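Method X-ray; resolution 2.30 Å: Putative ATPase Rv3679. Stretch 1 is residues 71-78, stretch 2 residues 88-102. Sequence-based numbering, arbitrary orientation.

Stretch 1 71-78: PLPYQELK
Stretch 2 (88-102) VNALAIDIEAAFLEY

Residues 71-76 are loop, extended at Leu72 (phi/psi -79/140) and Gln75 (-156/150) but turning tightly at Tyr74 (-79/76), where Gln75 N donates to Pro73 O at 2.9 Å; a strand follows at Leu77 and Lys78. Residues 88-92 form an antiparallel strand, Ile93 and Asp94 link it to a helix from Ile95 through Tyr102 (phi near -65, psi near -41), and 737 Å² is buried between the stretches.

Backbone hydrogen bonds fix the register. Leu77 N donates to Ala90 O (3.1 Å, 160°) and Ala90 N to Leu77 O (2.7 Å, 156°), the reciprocal pattern of a hydrogen-bonded antiparallel pair, with CA atoms 5.3 Å apart. Lys78 and Asn89 form the adjoining non-hydrogen-bonded pair, CA-CA 4.2 Å. Two CA-H...O contacts supplement the ladder: Glu76 CA to Ala90 O, 3.4 Å, and Asn89 CA to Leu77 O, 3.3 Å.

On the N-terminal side of Leu77, water 1 joins the two backbones. Gln75 O and Ala90 O, both acceptors, lie 3.2 Å apart and cannot bond directly. Water 1 accepts from Ala92 N (2.9 Å) and lies 2.9 Å from Pro73 O and 2.7 Å from Gln75 O, linking the loop of stretch 1 to the strand residue Ala92.

Apolar packing centres on Tyr74 (chi1 t, chi2 45°), which loses 162 Å² to the other stretch. Tyr74 CD1 meets Leu91 CD1 at 3.7 Å (Leu91 chi1 t, chi2 p), Tyr74 CE1 lies 4.0 Å from Ile93 CG2, and Tyr74 CD2 is 3.6 Å from Ala97 CB. Asp94 O lies over one ring face. Separately, Leu72 (m, t) places CD1 3.9 Å from Ala90 CB and CB 4.2 Å from Ala92 CB.

One side-chain hydrogen bond crosses to the helix: Tyr74 OH donates to Glu101 OE1 at 3.1 Å, near the ring plane. Within stretch 2, Asp94 (chi1 t) is the N-cap: Asp94 OD1 accepts from Ala97 N at 3.1 Å, 168°.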

ATOM      1  N   PRO A  71       1.868 -20.720   7.025  1.00 45.16           N
ATOM      2  CA  PRO A  71       1.768 -20.673   5.543  1.00 44.03           C
ATOM      3  C   PRO A  71       1.042 -21.870   4.903  1.00 47.24           C
ATOM      4  O   PRO A  71       1.350 -23.027   5.187  1.00 47.42           O
ATOM      5  CB  PRO A  71       3.236 -20.634   5.098  1.00 45.79           C
ATOM      6  CG  PRO A  71       3.956 -19.987   6.230  1.00 50.40           C
ATOM      7  CD  PRO A  71       3.255 -20.453   7.480  1.00 46.22           C
ATOM      8  N   LEU A  72       0.108 -21.580   3.994  1.00 42.38           N
ATOM      9  CA  LEU A  72      -0.673 -22.597   3.296  1.00 41.37           C
ATOM     10  C   LEU A  72       0.102 -23.248   2.135  1.00 47.19           C
ATOM     11  O   LEU A  72       0.781 -22.546   1.374  1.00 46.11           O
ATOM     12  CB  LEU A  72      -1.997 -22.000   2.757  1.00 40.71           C
ATOM     13  CG  LEU A  72      -3.005 -21.454   3.780  1.00 45.26           C
ATOM     14  CD1 LEU A  72      -4.149 -20.767   3.083  1.00 46.05           C
ATOM     15  CD2 LEU A  72      -3.559 -22.547   4.658  1.00 44.94           C
ATOM     16  N   PRO A  73      -0.037 -24.579   1.945  1.00 44.95           N
ATOM     17  CA  PRO A  73       0.636 -25.223   0.809  1.00 44.92           C
ATOM     18  C   PRO A  73      -0.159 -25.033  -0.485  1.00 49.60           C
ATOM     19  O   PRO A  73      -1.277 -24.500  -0.469  1.00 49.55           O
ATOM     20  CB  PRO A  73       0.695 -26.698   1.235  1.00 46.63           C
ATOM     21  CG  PRO A  73      -0.517 -26.873   2.090  1.00 50.71           C
ATOM     22  CD  PRO A  73      -0.791 -25.562   2.761  1.00 46.06           C
ATOM     23  N   TYR A  74       0.406 -25.480  -1.614  1.00 45.38           N
ATOM     24  CA  TYR A  74      -0.280 -25.369  -2.894  1.00 44.73           C
ATOM     25  C   TYR A  74      -1.339 -26.480  -3.043  1.00 48.38           C
ATOM     26  O   TYR A  74      -1.115 -27.467  -3.730  1.00 49.84           O
ATOM     27  CB  TYR A  74       0.736 -25.323  -4.056  1.00 45.32           C
ATOM     28  CG  TYR A  74       0.130 -25.008  -5.411  1.00 45.79           C
ATOM     29  CD1 TYR A  74      -0.806 -23.979  -5.562  1.00 46.94           C
ATOM     30  CD2 TYR A  74       0.535 -25.695  -6.550  1.00 46.01           C
ATOM     31  CE1 TYR A  74      -1.348 -23.673  -6.812  1.00 46.09           C
ATOM     32  CE2 TYR A  74       0.030 -25.369  -7.811  1.00 46.72           C
ATOM     33  CZ  TYR A  74      -0.920 -24.369  -7.935  1.00 51.54           C
ATOM     34  OH  TYR A  74      -1.438 -24.100  -9.172  1.00 50.53           O
ATOM     35  N   GLN A  75      -2.478 -26.318  -2.346  1.00 43.94           N
ATOM     36  CA  GLN A  75      -3.623 -27.236  -2.288  1.00 44.12           C
ATOM     37  C   GLN A  75      -4.851 -26.439  -1.917  1.00 48.35           C
ATOM     38  O   GLN A  75      -4.737 -25.493  -1.137  1.00 48.01           O
ATOM     39  CB  GLN A  75      -3.449 -28.291  -1.158  1.00 45.65           C
ATOM     40  CG  GLN A  75      -2.397 -29.366  -1.369  1.00 54.50           C
ATOM     41  CD  GLN A  75      -2.119 -30.097  -0.069  1.00 77.09           C
ATOM     42  OE1 GLN A  75      -3.016 -30.693   0.552  1.00 72.93           O
ATOM     43  NE2 GLN A  75      -0.863 -30.080   0.370  1.00 66.58           N
ATOM     44  N   GLU A  76      -6.037 -26.868  -2.390  1.00 45.50           N
ATOM     45  CA  GLU A  76      -7.311 -26.225  -2.045  1.00 45.19           C
ATOM     46  C   GLU A  76      -7.762 -26.840  -0.740  1.00 50.33           C
ATOM     47  O   GLU A  76      -7.983 -28.050  -0.684  1.00 51.87           O
ATOM     48  CB  GLU A  76      -8.348 -26.420  -3.149  1.00 46.04           C
ATOM     49  CG  GLU A  76      -7.947 -25.734  -4.441  1.00 48.52           C
ATOM     50  CD  GLU A  76      -8.499 -26.364  -5.700  1.00 53.45           C
ATOM     51  OE1 GLU A  76      -9.610 -26.944  -5.667  1.00 46.57           O
ATOM     52  OE2 GLU A  76      -7.822 -26.243  -6.742  1.00 51.12           O
ATOM     53  N   LEU A  77      -7.797 -26.040   0.336  1.00 45.79           N
ATOM     54  CA  LEU A  77      -8.106 -26.582   1.668  1.00 45.11           C
ATOM     55  C   LEU A  77      -9.181 -25.802   2.351  1.00 46.97           C
ATOM     56  O   LEU A  77      -9.221 -24.575   2.216  1.00 45.28           O
ATOM     57  CB  LEU A  77      -6.828 -26.589   2.562  1.00 44.86           C
ATOM     58  CG  LEU A  77      -5.639 -27.472   2.137  1.00 48.43           C
ATOM     59  CD1 LEU A  77      -4.342 -26.949   2.708  1.00 48.76           C
ATOM     60  CD2 LEU A  77      -5.850 -28.937   2.513  1.00 46.20           C
ATOM     61  N   LYS A  78     -10.059 -26.490   3.075  1.00 44.97           N
ATOM     62  CA  LYS A  78     -11.142 -25.829   3.791  1.00 44.76           C
ATOM     63  C   LYS A  78     -10.568 -24.956   4.899  1.00 47.34           C
ATOM     64  O   LYS A  78      -9.826 -25.435   5.756  1.00 47.47           O
ATOM     65  CB  LYS A  78     -12.112 -26.857   4.376  1.00 47.08           C
ATOM     66  CG  LYS A  78     -13.386 -26.254   4.943  1.00 55.02           C
ATOM     67  CD  LYS A  78     -14.227 -27.300   5.658  1.00 61.44           C
ATOM     68  CE  LYS A  78     -15.591 -26.745   6.037  1.00 69.81           C
ATOM     69  NZ  LYS A  78     -16.205 -27.500   7.164  1.00 69.55           N
ATOM     70  N   VAL A  88     -15.869 -22.435   2.627  1.00 45.48           N
ATOM     71  CA  VAL A  88     -14.867 -21.629   1.953  1.00 44.55           C
ATOM     72  C   VAL A  88     -13.537 -22.403   1.950  1.00 46.37           C
ATOM     73  O   VAL A  88     -13.004 -22.716   3.008  1.00 44.46           O
ATOM     74  CB  VAL A  88     -14.717 -20.196   2.532  1.00 47.12           C
ATOM     75  CG1 VAL A  88     -13.630 -19.422   1.791  1.00 45.47           C
ATOM     76  CG2 VAL A  88     -16.047 -19.444   2.490  1.00 46.85           C
ATOM     77  N   ASN A  89     -13.032 -22.714   0.753  1.00 43.59           N
ATOM     78  CA  ASN A  89     -11.727 -23.332   0.530  1.00 42.79           C
ATOM     79  C   ASN A  89     -10.725 -22.232   0.199  1.00 44.65           C
ATOM     80  O   ASN A  89     -11.114 -21.202  -0.355  1.00 43.01           O
ATOM     81  CB  ASN A  89     -11.780 -24.335  -0.625  1.00 42.56           C
ATOM     82  CG  ASN A  89     -12.307 -25.685  -0.259  1.00 51.01           C
ATOM     83  OD1 ASN A  89     -12.749 -25.907   0.858  1.00 46.12           O
ATOM     84  ND2 ASN A  89     -12.261 -26.625  -1.198  1.00 42.51           N
ATOM     85  N   ALA A  90      -9.430 -22.454   0.506  1.00 40.76           N
ATOM     86  CA  ALA A  90      -8.372 -21.483   0.220  1.00 39.37           C
ATOM     87  C   ALA A  90      -7.354 -22.020  -0.756  1.00 42.96           C
ATOM     88  O   ALA A  90      -6.945 -23.177  -0.649  1.00 44.06           O
ATOM     89  CB  ALA A  90      -7.670 -21.047   1.514  1.00 39.17           C
ATOM     90  N   LEU A  91      -6.914 -21.178  -1.686  1.00 39.03           N
ATOM     91  CA  LEU A  91      -5.828 -21.550  -2.588  1.00 38.69           C
ATOM     92  C   LEU A  91      -4.752 -20.452  -2.669  1.00 42.85           C
ATOM     93  O   LEU A  91      -4.949 -19.442  -3.335  1.00 43.44           O
ATOM     94  CB  LEU A  91      -6.268 -22.033  -3.991  1.00 37.83           C
ATOM     95  CG  LEU A  91      -5.085 -22.458  -4.927  1.00 41.88           C
ATOM     96  CD1 LEU A  91      -4.361 -23.754  -4.438  1.00 40.83           C
ATOM     97  CD2 LEU A  91      -5.542 -22.588  -6.367  1.00 46.30           C
ATOM     98  N   ALA A  92      -3.627 -20.648  -1.971  1.00 40.76           N
ATOM     99  CA  ALA A  92      -2.492 -19.716  -2.052  1.00 40.92           C
ATOM    100  C   ALA A  92      -1.668 -20.254  -3.231  1.00 45.75           C
ATOM    101  O   ALA A  92      -1.042 -21.315  -3.102  1.00 45.29           O
ATOM    102  CB  ALA A  92      -1.675 -19.751  -0.757  1.00 41.24           C
ATOM    103  N   ILE A  93      -1.802 -19.631  -4.423  1.00 42.95           N
ATOM    104  CA  ILE A  93      -1.082 -20.130  -5.608  1.00 43.84           C
ATOM    105  C   ILE A  93       0.441 -19.976  -5.406  1.00 50.37           C
ATOM    106  O   ILE A  93       0.920 -18.900  -5.041  1.00 50.84           O
ATOM    107  CB  ILE A  93      -1.562 -19.503  -6.959  1.00 46.65           C
ATOM    108  CG1 ILE A  93      -3.061 -19.791  -7.242  1.00 45.96           C
ATOM    109  CG2 ILE A  93      -0.673 -19.986  -8.132  1.00 47.36           C
ATOM    110  CD1 ILE A  93      -3.675 -18.932  -8.455  1.00 41.37           C
ATOM    111  N   ASP A  94       1.172 -21.072  -5.592  1.00 48.20           N
ATOM    112  CA  ASP A  94       2.627 -21.127  -5.509  1.00 47.77           C
ATOM    113  C   ASP A  94       3.074 -21.079  -6.978  1.00 50.89           C
ATOM    114  O   ASP A  94       2.856 -22.048  -7.713  1.00 51.05           O
ATOM    115  CB  ASP A  94       3.032 -22.438  -4.810  1.00 50.04           C
ATOM    116  CG  ASP A  94       4.514 -22.737  -4.652  1.00 63.27           C
ATOM    117  OD1 ASP A  94       5.311 -22.298  -5.511  1.00 63.78           O
ATOM    118  OD2 ASP A  94       4.873 -23.444  -3.691  1.00 74.64           O
ATOM    119  N   ILE A  95       3.619 -19.923  -7.423  1.00 47.59           N
ATOM    120  CA  ILE A  95       4.018 -19.687  -8.823  1.00 47.43           C
ATOM    121  C   ILE A  95       5.085 -20.686  -9.300  1.00 51.13           C
ATOM    122  O   ILE A  95       5.042 -21.123 -10.451  1.00 50.12           O
ATOM    123  CB  ILE A  95       4.416 -18.196  -9.107  1.00 50.28           C
ATOM    124  CG1 ILE A  95       4.396 -17.874 -10.620  1.00 50.90           C
ATOM    125  CG2 ILE A  95       5.765 -17.798  -8.480  1.00 49.45           C
ATOM    126  CD1 ILE A  95       3.063 -17.828 -11.243  1.00 54.63           C
ATOM    127  N   GLU A  96       6.007 -21.068  -8.402  1.00 48.94           N
ATOM    128  CA  GLU A  96       7.074 -22.026  -8.684  1.00 48.94           C
ATOM    129  C   GLU A  96       6.490 -23.408  -8.980  1.00 50.55           C
ATOM    130  O   GLU A  96       6.788 -23.969 -10.034  1.00 48.58           O
ATOM    131  CB  GLU A  96       8.093 -22.025  -7.547  1.00 50.71           C
ATOM    132  CG  GLU A  96       9.124 -23.134  -7.623  1.00 68.48           C
ATOM    133  CD  GLU A  96      10.464 -22.808  -6.990  1.00 89.92           C
ATOM    134  OE1 GLU A  96      11.374 -23.656  -7.112  1.00 76.04           O
ATOM    135  OE2 GLU A  96      10.611 -21.724  -6.374  1.00 81.91           O
ATOM    136  N   ALA A  97       5.569 -23.890  -8.121  1.00 48.05           N
ATOM    137  CA  ALA A  97       4.868 -25.170  -8.313  1.00 47.93           C
ATOM    138  C   ALA A  97       3.925 -25.115  -9.530  1.00 51.92           C
ATOM    139  O   ALA A  97       3.817 -26.114 -10.240  1.00 51.44           O
ATOM    140  CB  ALA A  97       4.104 -25.560  -7.052  1.00 48.33           C
ATOM    141  N   ALA A  98       3.294 -23.937  -9.801  1.00 48.99           N
ATOM    142  CA  ALA A  98       2.417 -23.736 -10.979  1.00 48.30           C
ATOM    143  C   ALA A  98       3.232 -23.801 -12.282  1.00 53.90           C
ATOM    144  O   ALA A  98       2.753 -24.350 -13.270  1.00 54.21           O
ATOM    145  CB  ALA A  98       1.649 -22.415 -10.880  1.00 48.03           C
ATOM    146  N   PHE A  99       4.473 -23.286 -12.269  1.00 52.89           N
ATOM    147  CA  PHE A  99       5.371 -23.344 -13.430  1.00 54.49           C
ATOM    148  C   PHE A  99       5.794 -24.800 -13.756  1.00 59.53           C
ATOM    149  O   PHE A  99       5.789 -25.174 -14.929  1.00 58.63           O
ATOM    150  CB  PHE A  99       6.582 -22.397 -13.262  1.00 56.78           C
ATOM    151  CG  PHE A  99       7.516 -22.333 -14.454  1.00 59.95           C
ATOM    152  CD1 PHE A  99       7.022 -22.147 -15.739  1.00 64.71           C
ATOM    153  CD2 PHE A  99       8.890 -22.460 -14.290  1.00 63.68           C
ATOM    154  CE1 PHE A  99       7.884 -22.113 -16.840  1.00 66.14           C
ATOM    155  CE2 PHE A  99       9.752 -22.399 -15.388  1.00 67.00           C
ATOM    156  CZ  PHE A  99       9.246 -22.218 -16.655  1.00 64.95           C
ATOM    157  N   LEU A 100       6.092 -25.622 -12.715  1.00 57.63           N
ATOM    158  CA  LEU A 100       6.441 -27.048 -12.858  1.00 58.24           C
ATOM    159  C   LEU A 100       5.251 -27.860 -13.380  1.00 60.65           C
ATOM    160  O   LEU A 100       5.431 -28.740 -14.217  1.00 59.70           O
ATOM    161  CB  LEU A 100       6.941 -27.660 -11.531  1.00 58.75           C
ATOM    162  CG  LEU A 100       8.143 -27.025 -10.828  1.00 63.65           C
ATOM    163  CD1 LEU A 100       8.516 -27.822  -9.607  1.00 64.50           C
ATOM    164  CD2 LEU A 100       9.333 -26.961 -11.719  1.00 65.53           C
ATOM    165  N   GLU A 101       4.043 -27.550 -12.887  1.00 57.25           N
ATOM    166  CA  GLU A 101       2.772 -28.152 -13.299  1.00 57.77           C
ATOM    167  C   GLU A 101       2.566 -27.917 -14.810  1.00 63.65           C
ATOM    168  O   GLU A 101       2.170 -28.820 -15.533  1.00 63.25           O
ATOM    169  CB  GLU A 101       1.644 -27.450 -12.528  1.00 59.23           C
ATOM    170  CG  GLU A 101       0.670 -28.328 -11.766  1.00 67.82           C
ATOM    171  CD  GLU A 101      -0.314 -27.564 -10.893  1.00 88.04           C
ATOM    172  OE1 GLU A 101      -0.604 -26.374 -11.178  1.00 78.56           O
ATOM    173  OE2 GLU A 101      -0.797 -28.171  -9.910  1.00 79.57           O
ATOM    174  N   TYR A 102       2.857 -26.688 -15.269  1.00 62.09           N
ATOM    175  CA  TYR A 102       2.735 -26.223 -16.647  1.00 62.48           C
ATOM    176  C   TYR A 102       3.750 -26.926 -17.543  1.00 67.47           C
ATOM    177  O   TYR A 102       3.352 -27.479 -18.563  1.00 67.67           O
ATOM    178  CB  TYR A 102       2.907 -24.697 -16.647  1.00 63.95           C
ATOM    179  CG  TYR A 102       2.981 -23.993 -17.981  1.00 66.08           C
ATOM    180  CD1 TYR A 102       1.851 -23.408 -18.542  1.00 68.65           C
ATOM    181  CD2 TYR A 102       4.207 -23.741 -18.585  1.00 66.78           C
ATOM    182  CE1 TYR A 102       1.927 -22.665 -19.721  1.00 69.76           C
ATOM    183  CE2 TYR A 102       4.297 -23.009 -19.767  1.00 67.77           C
ATOM    184  CZ  TYR A 102       3.154 -22.471 -20.330  1.00 76.68           C
ATOM    185  OH  TYR A 102       3.240 -21.740 -21.491  1.00 80.92           O
TER
HETATM  186  O   HOH W   1      -3.796 -23.087  -0.351  1.00 39.03           O